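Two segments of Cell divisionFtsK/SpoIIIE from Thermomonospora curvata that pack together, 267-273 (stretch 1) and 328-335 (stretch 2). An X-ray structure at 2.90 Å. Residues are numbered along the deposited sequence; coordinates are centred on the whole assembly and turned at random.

Stretch 1 267-273: VLWRPRP
Stretch 2 328-335: LAMTHSPE

A tryptophan side chain can organise a contact between two irregular segments by offering two different chemistries at once: an indole N-H that seeks an acceptor, and broad aromatic faces that accept C-H groups. The packing of residues 267-273 against 328-335 in this FtsK/SpoIIIE protein is a compact example. Both segments belong to one chain, and together they bury 418 Å². Neither is a regular element throughout: stretch 1 leaves a weakly bonded helix around Val267 and Leu268 for loop, while in stretch 2, Leu328 and Ala329 belong to a helix that begins earlier in the chain. The register is set by Trp269 and His332, whose CA atoms lie 4.7 Å apart.

Stretch 2 begins with Leu328 (phi/psi -61/-36), whose side chain (chi1 m, chi2 t) is out of reach of stretch 1 but whose carbonyl gathers the following turn. It accepts weak backbone bonds from Thr331 N (3.3 Å to Leu328 O) and His332 N (3.0 Å to Leu328 O), and a side-chain bond from His332 ND1 at 3.1 Å. Ala329 (-68/-31) contributes its backbone: Trp269 NE1 donates to Ala329 O at 3.0 Å, with an N-H...O angle of 133°, so the bond is short but bent. This is the one hydrogen bond between the stretches.

Met330 (-87/-4; chi1 m, chi2 t, chi3 m) starts sideways, but its end leads away. Its carbonyl instead faces stretch 1, with Met330 O 3.4 Å from Leu268 CB and at the edge of the indole, near the ring plane. Leu268 (-102/-37) is m, t.

At Thr331 (-118/-13, chi1 p) the methyl CG2 lies over one face of the Arg272 guanidinium, 3.4 Å from Arg272 NH2, a contact that packs an apolar group on a flat cation. The CA-to-CB bond of Arg272 (-90/153) points toward stretch 2, and the side chain reaches it with chi1 m, chi2 t, chi3 148° and chi4 -161°. Thr331 OG1 and His332 ND1, 2.6 Å apart, share a hydrogen bond in which either could be the donor.

His332 turns the chain into an extended conformation (-134/150). Its CA-to-CB bond points away from stretch 1 (chi1 m, chi2 72°), and NE2 is hydrogen-bonded elsewhere in the structure. His332 O lies over the indole face, 3.1 Å from Trp269 NE1, but the angle is too poor for a hydrogen bond.

The same face then receives two C-H groups in succession. Ser333 (-84/155, chi1 p) places CA 3.8 Å from the centroid of the five-membered ring of Trp269, 25° off the normal; Pro334 (-61/-17, C-gamma exo) sets CD 3.7 Å from the six-membered ring centroid, 19° off. Trp269 itself (-98/28) presents this surface with chi1 m and chi2 -18°, and it has the largest area covered in the contact. Glu335 (-66/-28; t, t, chi3 119°) continues beyond the contact.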

# COMPACT_ATOMS: atom_id res chain seq x y z
N VAL A 267 -42.16 -19.42 30.32
CA VAL A 267 -42.74 -19.17 31.64
C VAL A 267 -41.72 -18.58 32.60
O VAL A 267 -42.00 -18.40 33.79
CB VAL A 267 -43.33 -20.46 32.25
CG1 VAL A 267 -44.24 -21.15 31.26
CG2 VAL A 267 -42.22 -21.40 32.71
N LEU A 268 -40.53 -18.27 32.09
CA LEU A 268 -39.51 -17.59 32.89
C LEU A 268 -39.46 -16.11 32.54
O LEU A 268 -39.25 -15.26 33.41
CB LEU A 268 -38.14 -18.24 32.68
CG LEU A 268 -37.95 -19.64 33.26
CD1 LEU A 268 -36.54 -20.14 33.02
CD2 LEU A 268 -38.28 -19.64 34.74
N TRP A 269 -39.65 -15.81 31.26
CA TRP A 269 -39.57 -14.44 30.77
C TRP A 269 -40.94 -13.81 30.65
O TRP A 269 -41.16 -12.93 29.82
CB TRP A 269 -38.86 -14.41 29.42
CG TRP A 269 -37.49 -15.00 29.44
CD1 TRP A 269 -36.72 -15.23 30.54
CD2 TRP A 269 -36.72 -15.44 28.32
NE1 TRP A 269 -35.52 -15.79 30.17
CE2 TRP A 269 -35.50 -15.93 28.81
CE3 TRP A 269 -36.96 -15.48 26.94
CZ2 TRP A 269 -34.51 -16.44 27.98
CZ3 TRP A 269 -35.97 -15.99 26.11
CH2 TRP A 269 -34.76 -16.46 26.63
N ARG A 270 -41.87 -14.26 31.49
CA ARG A 270 -43.23 -13.73 31.49
C ARG A 270 -43.22 -12.27 31.93
O ARG A 270 -42.33 -11.85 32.67
CB ARG A 270 -44.13 -14.55 32.40
CG ARG A 270 -43.40 -15.36 33.46
CD ARG A 270 -44.37 -16.23 34.24
NE ARG A 270 -43.79 -16.75 35.48
CZ ARG A 270 -44.47 -17.43 36.39
NH1 ARG A 270 -45.77 -17.67 36.22
NH2 ARG A 270 -43.87 -17.87 37.49
N PRO A 271 -44.21 -11.48 31.46
CA PRO A 271 -44.31 -10.07 31.84
C PRO A 271 -44.42 -9.88 33.35
O PRO A 271 -45.40 -10.31 33.96
CB PRO A 271 -45.59 -9.61 31.14
CG PRO A 271 -46.35 -10.86 30.84
CD PRO A 271 -45.29 -11.88 30.55
N ARG A 272 -43.42 -9.24 33.94
CA ARG A 272 -43.38 -9.04 35.38
C ARG A 272 -44.05 -7.73 35.77
O ARG A 272 -44.11 -6.80 34.98
CB ARG A 272 -41.93 -9.06 35.88
CG ARG A 272 -41.22 -10.38 35.66
CD ARG A 272 -40.12 -10.59 36.68
NE ARG A 272 -39.94 -12.00 37.01
CZ ARG A 272 -39.33 -12.44 38.10
NH1 ARG A 272 -38.83 -11.58 38.97
NH2 ARG A 272 -39.21 -13.74 38.31
N PRO A 273 -44.59 -7.67 37.00
CA PRO A 273 -45.15 -6.43 37.54
C PRO A 273 -44.12 -5.31 37.58
O PRO A 273 -42.93 -5.59 37.54
CB PRO A 273 -45.58 -6.83 38.96
CG PRO A 273 -45.81 -8.29 38.88
CD PRO A 273 -44.78 -8.81 37.92
N LEU A 328 -31.00 -12.42 36.54
CA LEU A 328 -31.66 -11.48 35.65
C LEU A 328 -31.98 -12.13 34.31
O LEU A 328 -33.01 -11.85 33.70
CB LEU A 328 -30.79 -10.24 35.43
CG LEU A 328 -30.75 -9.23 36.58
CD1 LEU A 328 -29.70 -8.17 36.31
CD2 LEU A 328 -32.11 -8.59 36.77
N ALA A 329 -31.09 -13.01 33.86
CA ALA A 329 -31.27 -13.71 32.59
C ALA A 329 -32.43 -14.70 32.67
O ALA A 329 -33.10 -14.95 31.67
CB ALA A 329 -29.99 -14.43 32.20
N MET A 330 -32.66 -15.25 33.85
CA MET A 330 -33.72 -16.24 34.04
C MET A 330 -35.06 -15.60 34.34
O MET A 330 -36.07 -16.29 34.46
CB MET A 330 -33.35 -17.19 35.18
CG MET A 330 -32.27 -18.20 34.82
SD MET A 330 -31.94 -19.32 36.19
CE MET A 330 -31.19 -18.19 37.36
N THR A 331 -35.08 -14.28 34.47
CA THR A 331 -36.30 -13.57 34.83
C THR A 331 -36.73 -12.60 33.74
O THR A 331 -37.85 -12.09 33.76
CB THR A 331 -36.12 -12.80 36.15
OG1 THR A 331 -34.97 -11.95 36.05
CG2 THR A 331 -35.93 -13.77 37.30
N HIS A 332 -35.84 -12.34 32.80
CA HIS A 332 -36.13 -11.42 31.71
C HIS A 332 -35.71 -11.99 30.36
O HIS A 332 -34.76 -12.77 30.27
CB HIS A 332 -35.43 -10.08 31.94
CG HIS A 332 -35.79 -9.42 33.24
ND1 HIS A 332 -35.35 -9.90 34.46
CD2 HIS A 332 -36.54 -8.33 33.51
CE1 HIS A 332 -35.82 -9.13 35.42
NE2 HIS A 332 -36.55 -8.17 34.87
N SER A 333 -36.42 -11.59 29.31
CA SER A 333 -36.08 -12.00 27.96
C SER A 333 -35.01 -11.07 27.39
O SER A 333 -34.89 -9.93 27.83
CB SER A 333 -37.33 -11.99 27.07
OG SER A 333 -37.80 -10.67 26.88
N PRO A 334 -34.23 -11.56 26.41
CA PRO A 334 -33.25 -10.70 25.73
C PRO A 334 -33.93 -9.53 25.03
O PRO A 334 -33.28 -8.54 24.68
CB PRO A 334 -32.61 -11.65 24.71
CG PRO A 334 -32.83 -13.01 25.26
CD PRO A 334 -34.16 -12.95 25.94
N GLU A 335 -35.24 -9.65 24.84
CA GLU A 335 -36.05 -8.62 24.21
C GLU A 335 -36.10 -7.36 25.07
O GLU A 335 -36.26 -6.25 24.55
CB GLU A 335 -37.46 -9.16 23.96
CG GLU A 335 -38.28 -8.37 22.95
CD GLU A 335 -39.54 -9.11 22.54
OE1 GLU A 335 -40.64 -8.58 22.77
OE2 GLU A 335 -39.42 -10.22 21.98